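Local coordinates for C2 domain protein (Ramazzottius varieornatus, PDB 7DF2) that binds calcium ions through its C2 domain, as a protein specifically found in tardigrades whose wider role is not established, at residues G39-I43 and E193-R197; I76-N82 and K125-R129; P81-F85 and N145-H149. All blocks are in the same frame, centred on the assembly; numbering follows the deposited sequence. Where two conformers were deposited one is given.

How the contacts relate
Contacts 2 and 3 are partly buried, each about 9 Å from the chain centre, and share Pro81 and Asn82: the loop after strand 70-77 first closes on strand 121-136 and then runs over strand 139-150, its neighbour in the same sheet. Contact 1 lies at the surface, its centre about 20 Å out, where the start of strand 41-51 in the other sheet meets a loop near the C-terminal end. Ile43 of that strand still packs on Ile76 and Ile126 between the sheets. Sheet pairing and a buried salt bridge mark contact 2, stacking and lysine-water bridging contact 3, and a surface stack with two arginines contact 1.

Contact 1 of 3, residues G39-I43 and E193-R197; sequences GFFRI and ESTCR
Glu193, in the 3-10 turn 193-195, lays its side chain over one face of the Phe40 ring. Its CB sits 3.8 Å from the ring centroid, almost on the normal, a CH-pi contact. With CG anti to the backbone N (chi1 169°) and the chain extended beyond it, the carboxylate stacks over the CZ end of the ring, its plane 15° from the ring plane and its CD 3.4 Å from Phe40 CZ. Thr195 offers its carbonyl to a bridging water, which donates to Thr195 O at 2.6 Å and accepts from Arg42 NH1 at 2.9 Å, in the guanidinium plane. Next, Cys196 brings SG to the edge of the Phe40 ring, 4.1 Å from Phe40 CB. Arg197 crosses Arg42 at about a right angle, with Arg197 NE 3.5 Å from Arg42 NH1. Asp117 pairs with both, OD1 with Arg42 NE and OD2 with Arg197 NE, which probably offsets the like charges. The loop after strand 181-190 thus packs against the start of strand 41-51 in the four-stranded sheet of a C2 beta-sandwich, and the outermost strand 107-119 completes the tie through Asp117 and the Cys119-Cys196 disulfide.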
ATOM      1  N   GLY A  39     -12.894  15.499   8.804  1.00 43.21           N
ATOM      2  CA  GLY A  39     -14.053  15.501   7.952  1.00 35.55           C
ATOM      3  C   GLY A  39     -14.335  14.088   7.507  1.00 27.79           C
ATOM      4  O   GLY A  39     -13.937  13.120   8.165  1.00 28.97           O
ATOM      5  N   PHE A  40     -15.029  13.965   6.386  1.00 30.59           N
ATOM      6  CA  PHE A  40     -15.398  12.680   5.815  1.00 27.26           C
ATOM      7  C   PHE A  40     -14.783  12.629   4.427  1.00 26.89           C
ATOM      8  O   PHE A  40     -15.087  13.474   3.580  1.00 24.35           O
ATOM      9  CB  PHE A  40     -16.922  12.532   5.782  1.00 31.09           C
ATOM     10  CG  PHE A  40     -17.570  12.833   7.105  1.00 27.32           C
ATOM     11  CD1 PHE A  40     -17.870  14.144   7.464  1.00 29.42           C
ATOM     12  CD2 PHE A  40     -17.839  11.811   8.001  1.00 24.38           C
ATOM     13  CE1 PHE A  40     -18.439  14.426   8.692  1.00 31.93           C
ATOM     14  CE2 PHE A  40     -18.419  12.081   9.231  1.00 32.01           C
ATOM     15  CZ  PHE A  40     -18.718  13.393   9.574  1.00 33.64           C
ATOM     16  N   PHE A  41     -13.856  11.703   4.215  1.00 24.72           N
ATOM     17  CA  PHE A  41     -13.184  11.681   2.929  1.00 23.04           C
ATOM     18  C   PHE A  41     -12.770  10.253   2.594  1.00 22.72           C
ATOM     19  O   PHE A  41     -12.766   9.362   3.447  1.00 22.52           O
ATOM     20  CB  PHE A  41     -11.976  12.639   2.893  1.00 24.92           C
ATOM     21  CG  PHE A  41     -11.013  12.480   4.047  1.00 29.61           C
ATOM     22  CD1 PHE A  41     -11.263  13.089   5.272  1.00 31.96           C
ATOM     23  CD2 PHE A  41      -9.847  11.741   3.897  1.00 29.06           C
ATOM     24  CE1 PHE A  41     -10.373  12.962   6.334  1.00 30.11           C
ATOM     25  CE2 PHE A  41      -8.952  11.607   4.951  1.00 29.32           C
ATOM     26  CZ  PHE A  41      -9.213  12.214   6.173  1.00 32.45           C
ATOM     27  N   ARG A  42     -12.467  10.049   1.321  1.00 24.51           N
ATOM     28  CA  ARG A  42     -12.136   8.744   0.772  1.00 24.62           C
ATOM     29  C   ARG A  42     -10.719   8.819   0.239  1.00 22.07           C
ATOM     30  O   ARG A  42     -10.323   9.841  -0.325  1.00 22.01           O
ATOM     31  CB  ARG A  42     -13.114   8.366  -0.347  1.00 25.19           C
ATOM     32  CG  ARG A  42     -12.823   7.033  -1.048  1.00 19.40           C
ATOM     33  CD  ARG A  42     -14.110   6.560  -1.740  1.00 23.89           C
ATOM     34  NE  ARG A  42     -15.138   6.243  -0.752  1.00 24.67           N
ATOM     35  CZ  ARG A  42     -16.439   6.205  -1.007  1.00 29.02           C
ATOM     36  NH1 ARG A  42     -17.295   5.900  -0.039  1.00 24.73           N
ATOM     37  NH2 ARG A  42     -16.880   6.466  -2.233  1.00 27.56           N
ATOM     38  N   ILE A  43      -9.944   7.760   0.462  1.00 21.70           N
ATOM     39  CA  ILE A  43      -8.582   7.646  -0.041  1.00 21.30           C
ATOM     40  C   ILE A  43      -8.537   6.482  -1.014  1.00 18.40           C
ATOM     41  O   ILE A  43      -8.965   5.376  -0.671  1.00 20.89           O
ATOM     42  CB  ILE A  43      -7.566   7.418   1.094  1.00 21.05           C
ATOM     43  CG1 ILE A  43      -7.659   8.538   2.129  1.00 24.58           C
ATOM     44  CG2 ILE A  43      -6.136   7.298   0.538  1.00 24.07           C
ATOM     45  CD1 ILE A  43      -8.395   8.126   3.363  1.00 24.76           C
ATOM     46  N   GLU A 193     -21.157  12.691   4.354  1.00 32.67           N
ATOM     47  CA  GLU A 193     -21.101  11.838   5.538  1.00 32.42           C
ATOM     48  C   GLU A 193     -21.941  10.577   5.366  1.00 30.45           C
ATOM     49  O   GLU A 193     -21.566   9.502   5.849  1.00 31.10           O
ATOM     50  CB  GLU A 193     -21.559  12.626   6.772  1.00 32.14           C
ATOM     51  CG  GLU A 193     -21.780  11.766   8.001  1.00 36.80           C
ATOM     52  CD  GLU A 193     -22.048  12.585   9.256  1.00 47.92           C
ATOM     53  OE1 GLU A 193     -22.151  13.828   9.152  1.00 40.43           O
ATOM     54  OE2 GLU A 193     -22.150  11.981  10.346  1.00 43.34           O
ATOM     55  N   SER A 194     -23.088  10.692   4.684  1.00 32.61           N
ATOM     56  CA  SER A 194     -23.987   9.552   4.539  1.00 33.77           C
ATOM     57  C   SER A 194     -23.342   8.406   3.768  1.00 35.15           C
ATOM     58  O   SER A 194     -23.737   7.248   3.940  1.00 29.88           O
ATOM     59  CB  SER A 194     -25.290   9.991   3.854  1.00 31.26           C
ATOM     60  OG  SER A 194     -25.064  10.464   2.531  1.00 37.55           O
ATOM     61  N   THR A 195     -22.355   8.704   2.922  1.00 33.83           N
ATOM     62  CA  THR A 195     -21.715   7.708   2.068  1.00 30.55           C
ATOM     63  C   THR A 195     -20.431   7.151   2.664  1.00 37.11           C
ATOM     64  O   THR A 195     -19.761   6.342   2.015  1.00 29.35           O
ATOM     65  CB  THR A 195     -21.406   8.310   0.690  1.00 30.58           C
ATOM     66  OG1 THR A 195     -20.321   9.234   0.801  1.00 25.13           O
ATOM     67  CG2 THR A 195     -22.613   9.053   0.134  1.00 30.85           C
ATOM     68  N   CYS A 196     -20.069   7.565   3.873  1.00 30.54           N
ATOM     69  CA  CYS A 196     -18.786   7.187   4.447  1.00 29.61           C
ATOM     70  C   CYS A 196     -18.864   5.774   5.020  1.00 34.05           C
ATOM     71  O   CYS A 196     -19.774   5.455   5.789  1.00 31.10           O
ATOM     72  CB  CYS A 196     -18.398   8.210   5.517  1.00 31.24           C
ATOM     73  SG  CYS A 196     -16.624   8.417   5.788  1.00 34.47           S
ATOM     74  N   ARG A 197     -17.899   4.902   4.631  1.00 22.13           N
ATOM     75  CA  ARG A 197     -17.983   3.502   5.040  1.00 24.43           C
ATOM     76  C   ARG A 197     -17.151   3.266   6.291  1.00 33.98           C
ATOM     77  O   ARG A 197     -15.975   3.662   6.322  1.00 29.77           O
ATOM     78  CB  ARG A 197     -17.485   2.577   3.926  1.00 29.28           C
ATOM     79  CG  ARG A 197     -18.112   2.821   2.567  1.00 29.47           C
ATOM     80  CD  ARG A 197     -17.255   2.186   1.481  1.00 31.89           C
ATOM     81  NE  ARG A 197     -16.002   2.905   1.274  1.00 32.87           N
ATOM     82  CZ  ARG A 197     -14.964   2.398   0.612  1.00 30.79           C
ATOM     83  NH1 ARG A 197     -15.048   1.176   0.114  1.00 30.56           N
ATOM     84  NH2 ARG A 197     -13.852   3.105   0.450  1.00 27.60           N
TER
HETATM   85  O   HOH W   1     -20.094   5.077  -0.268  0.67 31.39           O

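Contact 2 of 3, residues I76-N82 and K125-R129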
ATOM      1  N   ILE A  76      -4.627   0.455   3.155  1.00 17.66           N
ATOM      2  CA  ILE A  76      -4.547   1.877   3.482  1.00 18.71           C
ATOM      3  C   ILE A  76      -4.669   1.985   4.998  1.00 21.35           C
ATOM      4  O   ILE A  76      -5.741   1.712   5.556  1.00 22.07           O
ATOM      5  CB  ILE A  76      -5.652   2.686   2.782  1.00 18.34           C
ATOM      6  CG1 ILE A  76      -5.518   2.607   1.259  1.00 20.63           C
ATOM      7  CG2 ILE A  76      -5.627   4.123   3.248  1.00 19.16           C
ATOM      8  CD1 ILE A  76      -6.806   3.032   0.497  1.00 21.39           C
ATOM      9  N   ASP A  77      -3.577   2.377   5.671  1.00 20.72           N
ATOM     10  CA  ASP A  77      -3.513   2.377   7.139  1.00 22.10           C
ATOM     11  C   ASP A  77      -3.801   3.783   7.667  1.00 24.94           C
ATOM     12  O   ASP A  77      -2.902   4.623   7.765  1.00 24.92           O
ATOM     13  CB  ASP A  77      -2.149   1.878   7.612  1.00 24.31           C
ATOM     14  CG  ASP A  77      -2.055   1.781   9.135  1.00 29.33           C
ATOM     15  OD1 ASP A  77      -3.069   2.057   9.828  1.00 24.38           O
ATOM     16  OD2 ASP A  77      -0.963   1.422   9.629  1.00 27.58           O
ATOM     17  N   THR A  78      -5.047   4.021   8.061  1.00 23.01           N
ATOM     18  CA  THR A  78      -5.436   5.321   8.588  1.00 27.03           C
ATOM     19  C   THR A  78      -5.245   5.444  10.094  1.00 31.21           C
ATOM     20  O   THR A  78      -5.485   6.527  10.641  1.00 32.05           O
ATOM     21  CB  THR A  78      -6.904   5.594   8.259  1.00 21.31           C
ATOM     22  OG1 THR A  78      -7.701   4.524   8.778  1.00 25.40           O
ATOM     23  CG2 THR A  78      -7.097   5.715   6.730  1.00 23.28           C
ATOM     24  N   GLU A  79      -4.828   4.379  10.771  1.00 28.96           N
ATOM     25  CA  GLU A  79      -4.835   4.328  12.230  1.00 33.16           C
ATOM     26  C   GLU A  79      -3.456   4.199  12.859  1.00 33.41           C
ATOM     27  O   GLU A  79      -3.198   4.819  13.896  1.00 32.93           O
ATOM     28  CB  GLU A  79      -5.708   3.159  12.712  1.00 30.81           C
ATOM     29  CG  GLU A  79      -7.117   3.122  12.138  1.00 34.37           C
ATOM     30  CD  GLU A  79      -7.908   1.930  12.654  1.00 43.55           C
ATOM     31  OE1 GLU A  79      -7.421   1.258  13.586  1.00 51.84           O
ATOM     32  OE2 GLU A  79      -9.011   1.659  12.136  1.00 50.89           O
ATOM     33  N   LYS A  80      -2.554   3.405  12.278  1.00 26.90           N
ATOM     34  CA  LYS A  80      -1.262   3.116  12.915  1.00 27.00           C
ATOM     35  C   LYS A  80      -0.077   3.354  11.975  1.00 27.18           C
ATOM     36  O   LYS A  80       0.794   2.491  11.825  1.00 31.57           O
ATOM     37  CB  LYS A  80      -1.263   1.681  13.437  1.00 30.32           C
ATOM     38  CG  LYS A  80      -2.417   1.356  14.379  1.00 36.54           C
ATOM     39  CD  LYS A  80      -2.181   1.974  15.753  1.00 44.00           C
ATOM     40  CE  LYS A  80      -3.041   1.336  16.843  1.00 57.28           C
ATOM     41  NZ  LYS A  80      -3.031   2.150  18.103  1.00 65.25           N
ATOM     42  N   PRO A  81       0.018   4.546  11.366  1.00 28.93           N
ATOM     43  CA  PRO A  81       1.001   4.738  10.291  1.00 25.41           C
ATOM     44  C   PRO A  81       2.443   4.651  10.750  1.00 29.64           C
ATOM     45  O   PRO A  81       3.330   4.426   9.917  1.00 32.45           O
ATOM     46  CB  PRO A  81       0.684   6.139   9.768  1.00 32.81           C
ATOM     47  CG  PRO A  81       0.103   6.838  10.941  1.00 32.12           C
ATOM     48  CD  PRO A  81      -0.720   5.792  11.643  1.00 28.79           C
ATOM     49  N   ASN A  82       2.712   4.833  12.035  1.00 33.02           N
ATOM     50  CA  ASN A  82       4.075   4.802  12.533  1.00 36.00           C
ATOM     51  C   ASN A  82       4.450   3.464  13.146  1.00 37.20           C
ATOM     52  O   ASN A  82       5.612   3.279  13.519  1.00 41.20           O
ATOM     53  CB  ASN A  82       4.277   5.919  13.549  1.00 36.55           C
ATOM     54  CG  ASN A  82       4.105   7.286  12.937  1.00 36.74           C
ATOM     55  OD1 ASN A  82       4.622   7.563  11.852  1.00 39.78           O
ATOM     56  ND2 ASN A  82       3.359   8.147  13.616  1.00 40.00           N
ATOM     57  N   LYS A 125      -1.362  11.580   9.212  1.00 33.84           N
ATOM     58  CA  LYS A 125      -0.575  10.741   8.317  1.00 29.44           C
ATOM     59  C   LYS A 125      -1.363   9.482   8.005  1.00 28.54           C
ATOM     60  O   LYS A 125      -1.900   8.844   8.915  1.00 29.98           O
ATOM     61  CB  LYS A 125       0.764  10.348   8.958  1.00 32.61           C
ATOM     62  CG  LYS A 125       1.898  11.307   8.690  1.00 48.06           C
ATOM     63  CD  LYS A 125       3.235  10.599   8.758  1.00 38.02           C
ATOM     64  CE  LYS A 125       3.498  10.068  10.145  1.00 41.53           C
ATOM     65  NZ  LYS A 125       4.930   9.732  10.303  1.00 43.16           N
ATOM     66  N   ILE A 126      -1.413   9.106   6.730  1.00 28.90           N
ATOM     67  CA  ILE A 126      -2.012   7.846   6.311  1.00 23.11           C
ATOM     68  C   ILE A 126      -0.933   7.030   5.618  1.00 22.74           C
ATOM     69  O   ILE A 126      -0.285   7.514   4.683  1.00 26.17           O
ATOM     70  CB  ILE A 126      -3.212   8.072   5.375  1.00 19.82           C
ATOM     71  CG1 ILE A 126      -4.337   8.789   6.125  1.00 26.51           C
ATOM     72  CG2 ILE A 126      -3.712   6.758   4.790  1.00 19.97           C
ATOM     73  CD1 ILE A 126      -5.479   9.220   5.233  1.00 27.61           C
ATOM     74  N   ALA A 127      -0.741   5.801   6.071  1.00 21.10           N
ATOM     75  CA  ALA A 127       0.325   4.948   5.559  1.00 24.21           C
ATOM     76  C   ALA A 127      -0.233   4.017   4.493  1.00 22.49           C
ATOM     77  O   ALA A 127      -1.076   3.164   4.788  1.00 22.55           O
ATOM     78  CB  ALA A 127       0.961   4.143   6.686  1.00 24.16           C
ATOM     79  N   MET A 128       0.229   4.185   3.260  1.00 19.62           N
ATOM     80  CA  MET A 128      -0.001   3.176   2.232  1.00 19.82           C
ATOM     81  C   MET A 128       0.967   2.029   2.500  1.00 20.05           C
ATOM     82  O   MET A 128       2.182   2.249   2.555  1.00 22.46           O
ATOM     83  CB  MET A 128       0.218   3.773   0.846  1.00 17.50           C
ATOM     84  CG  MET A 128      -0.813   4.834   0.491  1.00 21.05           C
ATOM     85  SD  MET A 128      -0.583   5.457  -1.183  1.00 27.05           S
ATOM     86  CE  MET A 128       0.801   6.570  -0.998  1.00 25.87           C
ATOM     87  N   ARG A 129       0.434   0.826   2.725  1.00 17.64           N
ATOM     88  CA  ARG A 129       1.239  -0.334   3.100  1.00 15.65           C
ATOM     89  C   ARG A 129       1.135  -1.383   2.004  1.00 19.60           C
ATOM     90  O   ARG A 129       0.033  -1.691   1.541  1.00 18.75           O
ATOM     91  CB  ARG A 129       0.783  -0.933   4.439  1.00 17.25           C
ATOM     92  CG  ARG A 129       1.029  -0.038   5.644  1.00 20.97           C
ATOM     93  CD  ARG A 129       0.767  -0.814   6.930  1.00 21.81           C
ATOM     94  NE  ARG A 129       0.976   0.025   8.105  1.00 26.73           N
ATOM     95  CZ  ARG A 129       2.134   0.142   8.745  1.00 30.61           C
ATOM     96  NH1 ARG A 129       3.208  -0.528   8.330  1.00 25.50           N
ATOM     97  NH2 ARG A 129       2.220   0.932   9.806  1.00 26.69           N
TER
HETATM   98  O   HOH W   2      -3.280   8.097  11.201  1.00 42.52           O
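Asp77 OD2 takes two hydrogen bonds from Arg129, side-on, in a salt bridge to a single carboxylate oxygen. The bond from Arg129 NE to Asp77 OD2, 2.8 Å, is the straighter (161°) and arrives on the anti side; that from Arg129 NH2 to Asp77 OD2, 3.2 Å, is bent (136°) and comes nearly along the C-O bond. The pair sits at the end of an antiparallel strand pairing in the C2 beta-sandwich, where strand 70-77 leaves strand 121-136. Asp77 and Ala127 form the hydrogen-bonded pair, with Asp77 N to Ala127 O at 2.8 Å and a return bond from Ala127 N; Ile76 and Met128 form the adjoining non-hydrogen-bonded pair.

The other carboxylate oxygen organises the turn that follows. Asp77 OD1 accepts from Glu79 N, an Asx turn, and from Lys80 N at 2.8 Å, both from the same face of the carboxylate, and Asn201 ND2 adds a further bond. Asp77 and Ala127 point to the same face of the sheet; there a chi1 of -177° swings the carboxylate to where OD2 meets Arg129 and OD1 the turn NHs. Arg129 NH2 also bonds Lys80 O at 2.9 Å, and reaches Asn83 O. Asp77 OD2 and Lys80 O, two acceptors close together, both lie near the guanidinium plane; the arginine between them probably offsets their repulsion.

Elsewhere the loop folds back over the strand. Pro81 CB rests 3.7 Å from Ala127 CB, and Pro81 CG lies against Lys125 O. Toward the interior of the sandwich, Ile76 CG2 meets Ile126 CG2 at 3.6 Å, and Thr78 CG2 lies alongside Ile126. A water donates to both Thr78 O and Lys125 O. At the far end, Lys125 NZ meets Asn82 OD1 at 2.7 Å, in the carbonyl plane on a lone pair.

Contact 3 of 3, residues P81-F85 and N145-H149; sequences PNNDF and NYKCH
Phe85 and Asn145 meet face on, with Asn145 CB 3.4 Å from the centroid of the Phe85 ring and almost directly above it, a close CH-pi contact. The two side chains slide past each other in opposite directions, leaving the amide stacked at 19° to the ring, with Asn145 ND2 3.4 Å from Phe85 CB. Polar partners outside hold that amide: ND2 bonds Glu175 and OD1 bonds Arg131, which together fix its rotation over the aromatic. At the ring edge, Phe85 CZ comes within 3.2 Å of Tyr146 O, while Lys147 CB approaches obliquely. Arg129 adds a cation-pi contact to the same ring.

Lys147 carries the polar half. A bend at chi3 (80°) brings its NZ to the Pro81 carbonyl, with CD and CE also near Pro81 O. Lys147 NZ gives a hydrogen bond to Pro81 O at 2.9 Å. Lys147 NZ also donates to a water O at 2.8 Å, which donates to Asn83 O. A second water receives a weak bond from this ammonium and links His149 NE2 with Asn82 OD1, which also accepts from Lys125 NZ. The imidazole brings its edge to the loop, with His149 CE1 3.2 Å from Pro81 O, close to the ring plane.

Loop 81-85 is thereby laid across strand 139-150 of the C2 sandwich without any backbone pairing between the two. One lysine gathers loop carbonyls directly and through water, and one phenylalanine stacks on the strand, consistent with the loop being held to this strand by side-chain and water-mediated bonds rather than by backbone pairing.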
ATOM      1  N   PRO A  81       0.018   4.546  11.366  1.00 28.93           N
ATOM      2  CA  PRO A  81       1.001   4.738  10.291  1.00 25.41           C
ATOM      3  C   PRO A  81       2.443   4.651  10.750  1.00 29.64           C
ATOM      4  O   PRO A  81       3.330   4.426   9.917  1.00 32.45           O
ATOM      5  CB  PRO A  81       0.684   6.139   9.768  1.00 32.81           C
ATOM      6  CG  PRO A  81       0.103   6.838  10.941  1.00 32.12           C
ATOM      7  CD  PRO A  81      -0.720   5.792  11.643  1.00 28.79           C
ATOM      8  N   ASN A  82       2.712   4.833  12.035  1.00 33.02           N
ATOM      9  CA  ASN A  82       4.075   4.802  12.533  1.00 36.00           C
ATOM     10  C   ASN A  82       4.450   3.464  13.146  1.00 37.20           C
ATOM     11  O   ASN A  82       5.612   3.279  13.519  1.00 41.20           O
ATOM     12  CB  ASN A  82       4.277   5.919  13.549  1.00 36.55           C
ATOM     13  CG  ASN A  82       4.105   7.286  12.937  1.00 36.74           C
ATOM     14  OD1 ASN A  82       4.622   7.563  11.852  1.00 39.78           O
ATOM     15  ND2 ASN A  82       3.359   8.147  13.616  1.00 40.00           N
ATOM     16  N   ASN A  83       3.513   2.526  13.239  1.00 31.49           N
ATOM     17  CA  ASN A  83       3.777   1.255  13.893  1.00 28.11           C
ATOM     18  C   ASN A  83       4.411   0.264  12.926  1.00 38.31           C
ATOM     19  O   ASN A  83       4.330   0.407  11.703  1.00 34.53           O
ATOM     20  CB  ASN A  83       2.503   0.655  14.477  1.00 34.37           C
ATOM     21  CG  ASN A  83       2.031   1.386  15.713  1.00 39.94           C
ATOM     22  OD1 ASN A  83       2.446   2.506  15.975  1.00 44.73           O
ATOM     23  ND2 ASN A  83       1.163   0.746  16.482  1.00 42.71           N
ATOM     24  N   ASP A  84       5.039  -0.760  13.502  1.00 31.75           N
ATOM     25  CA  ASP A  84       5.718  -1.774  12.708  1.00 32.69           C
ATOM     26  C   ASP A  84       4.735  -2.515  11.810  1.00 30.22           C
ATOM     27  O   ASP A  84       3.543  -2.623  12.111  1.00 33.81           O
ATOM     28  CB  ASP A  84       6.411  -2.790  13.617  1.00 35.01           C
ATOM     29  CG  ASP A  84       7.643  -2.234  14.285  1.00 53.42           C
ATOM     30  OD1 ASP A  84       8.137  -2.888  15.228  1.00 53.62           O
ATOM     31  OD2 ASP A  84       8.116  -1.153  13.872  1.00 46.50           O
ATOM     32  N   PHE A  85       5.260  -3.049  10.707  1.00 30.29           N
ATOM     33  CA  PHE A  85       4.480  -3.958   9.881  1.00 26.79           C
ATOM     34  C   PHE A  85       4.080  -5.183  10.693  1.00 30.13           C
ATOM     35  O   PHE A  85       4.817  -5.646  11.569  1.00 30.39           O
ATOM     36  CB  PHE A  85       5.279  -4.371   8.646  1.00 24.86           C
ATOM     37  CG  PHE A  85       5.133  -3.420   7.497  1.00 25.46           C
ATOM     38  CD1 PHE A  85       4.114  -3.590   6.573  1.00 23.76           C
ATOM     39  CD2 PHE A  85       6.011  -2.356   7.343  1.00 25.98           C
ATOM     40  CE1 PHE A  85       3.971  -2.724   5.510  1.00 24.49           C
ATOM     41  CE2 PHE A  85       5.871  -1.470   6.281  1.00 22.38           C
ATOM     42  CZ  PHE A  85       4.853  -1.653   5.367  1.00 22.34           C
ATOM     43  N   ASN A 145       8.493  -5.310   2.704  1.00 19.11           N
ATOM     44  CA  ASN A 145       7.395  -4.438   3.104  1.00 19.03           C
ATOM     45  C   ASN A 145       7.704  -3.028   2.606  1.00 20.38           C
ATOM     46  O   ASN A 145       8.860  -2.595   2.605  1.00 21.42           O
ATOM     47  CB  ASN A 145       7.213  -4.420   4.626  1.00 20.96           C
ATOM     48  CG  ASN A 145       6.814  -5.772   5.202  1.00 21.81           C
ATOM     49  OD1 ASN A 145       6.119  -6.555   4.563  1.00 22.88           O
ATOM     50  ND2 ASN A 145       7.240  -6.037   6.432  1.00 23.17           N
ATOM     51  N   TYR A 146       6.666  -2.307   2.190  1.00 19.49           N
ATOM     52  CA  TYR A 146       6.812  -0.966   1.636  1.00 18.29           C
ATOM     53  C   TYR A 146       5.800  -0.063   2.321  1.00 23.35           C
ATOM     54  O   TYR A 146       4.631  -0.432   2.430  1.00 19.07           O
ATOM     55  CB  TYR A 146       6.569  -0.968   0.111  1.00 15.93           C
ATOM     56  CG  TYR A 146       7.339  -2.021  -0.645  1.00 19.37           C
ATOM     57  CD1 TYR A 146       6.879  -3.338  -0.712  1.00 18.05           C
ATOM     58  CD2 TYR A 146       8.513  -1.702  -1.317  1.00 18.81           C
ATOM     59  CE1 TYR A 146       7.583  -4.308  -1.398  1.00 18.79           C
ATOM     60  CE2 TYR A 146       9.231  -2.670  -2.014  1.00 19.66           C
ATOM     61  CZ  TYR A 146       8.767  -3.969  -2.049  1.00 19.47           C
ATOM     62  OH  TYR A 146       9.481  -4.934  -2.736  1.00 18.06           O
ATOM     63  N   LYS A 147       6.241   1.102   2.797  1.00 22.30           N
ATOM     64  CA  LYS A 147       5.336   2.052   3.441  1.00 23.26           C
ATOM     65  C   LYS A 147       5.629   3.455   2.943  1.00 29.23           C
ATOM     66  O   LYS A 147       6.782   3.897   2.952  1.00 26.71           O
ATOM     67  CB  LYS A 147       5.458   2.003   4.971  1.00 22.90           C
ATOM     68  CG  LYS A 147       4.537   2.979   5.702  1.00 23.09           C
ATOM     69  CD  LYS A 147       4.536   2.724   7.206  1.00 26.30           C
ATOM     70  CE  LYS A 147       5.761   3.344   7.873  1.00 34.03           C
ATOM     71  NZ  LYS A 147       5.789   3.064   9.340  1.00 27.76           N
ATOM     72  N   CYS A 148       4.568   4.143   2.536  0.56 23.15           N
ATOM     73  CA  CYS A 148       4.594   5.481   1.969  0.56 22.19           C
ATOM     74  C   CYS A 148       3.509   6.283   2.672  0.56 24.18           C
ATOM     75  O   CYS A 148       2.386   5.792   2.823  0.56 23.66           O
ATOM     76  CB  CYS A 148       4.328   5.410   0.464  0.56 24.25           C
ATOM     77  SG  CYS A 148       4.293   6.943  -0.408  0.56 39.64           S
ATOM     78  N   HIS A 149       3.826   7.499   3.119  1.00 21.61           N
ATOM     79  CA  HIS A 149       2.848   8.289   3.853  1.00 24.60           C
ATOM     80  C   HIS A 149       2.138   9.317   2.985  1.00 24.81           C
ATOM     81  O   HIS A 149       2.753   9.991   2.158  1.00 29.97           O
ATOM     82  CB  HIS A 149       3.531   9.007   5.016  1.00 25.49           C
ATOM     83  CG  HIS A 149       4.050   8.079   6.067  1.00 28.49           C
ATOM     84  ND1 HIS A 149       3.239   7.180   6.723  1.00 33.25           N
ATOM     85  CD2 HIS A 149       5.292   7.912   6.575  1.00 34.35           C
ATOM     86  CE1 HIS A 149       3.962   6.497   7.593  1.00 34.30           C
ATOM     87  NE2 HIS A 149       5.210   6.924   7.523  1.00 35.58           N
TER
HETATM   88  O   HOH W   3       6.513   6.170  10.022  1.00 45.01           O
HETATM   89  O   HOH W   4       5.791   0.293   9.380  1.00 29.10           O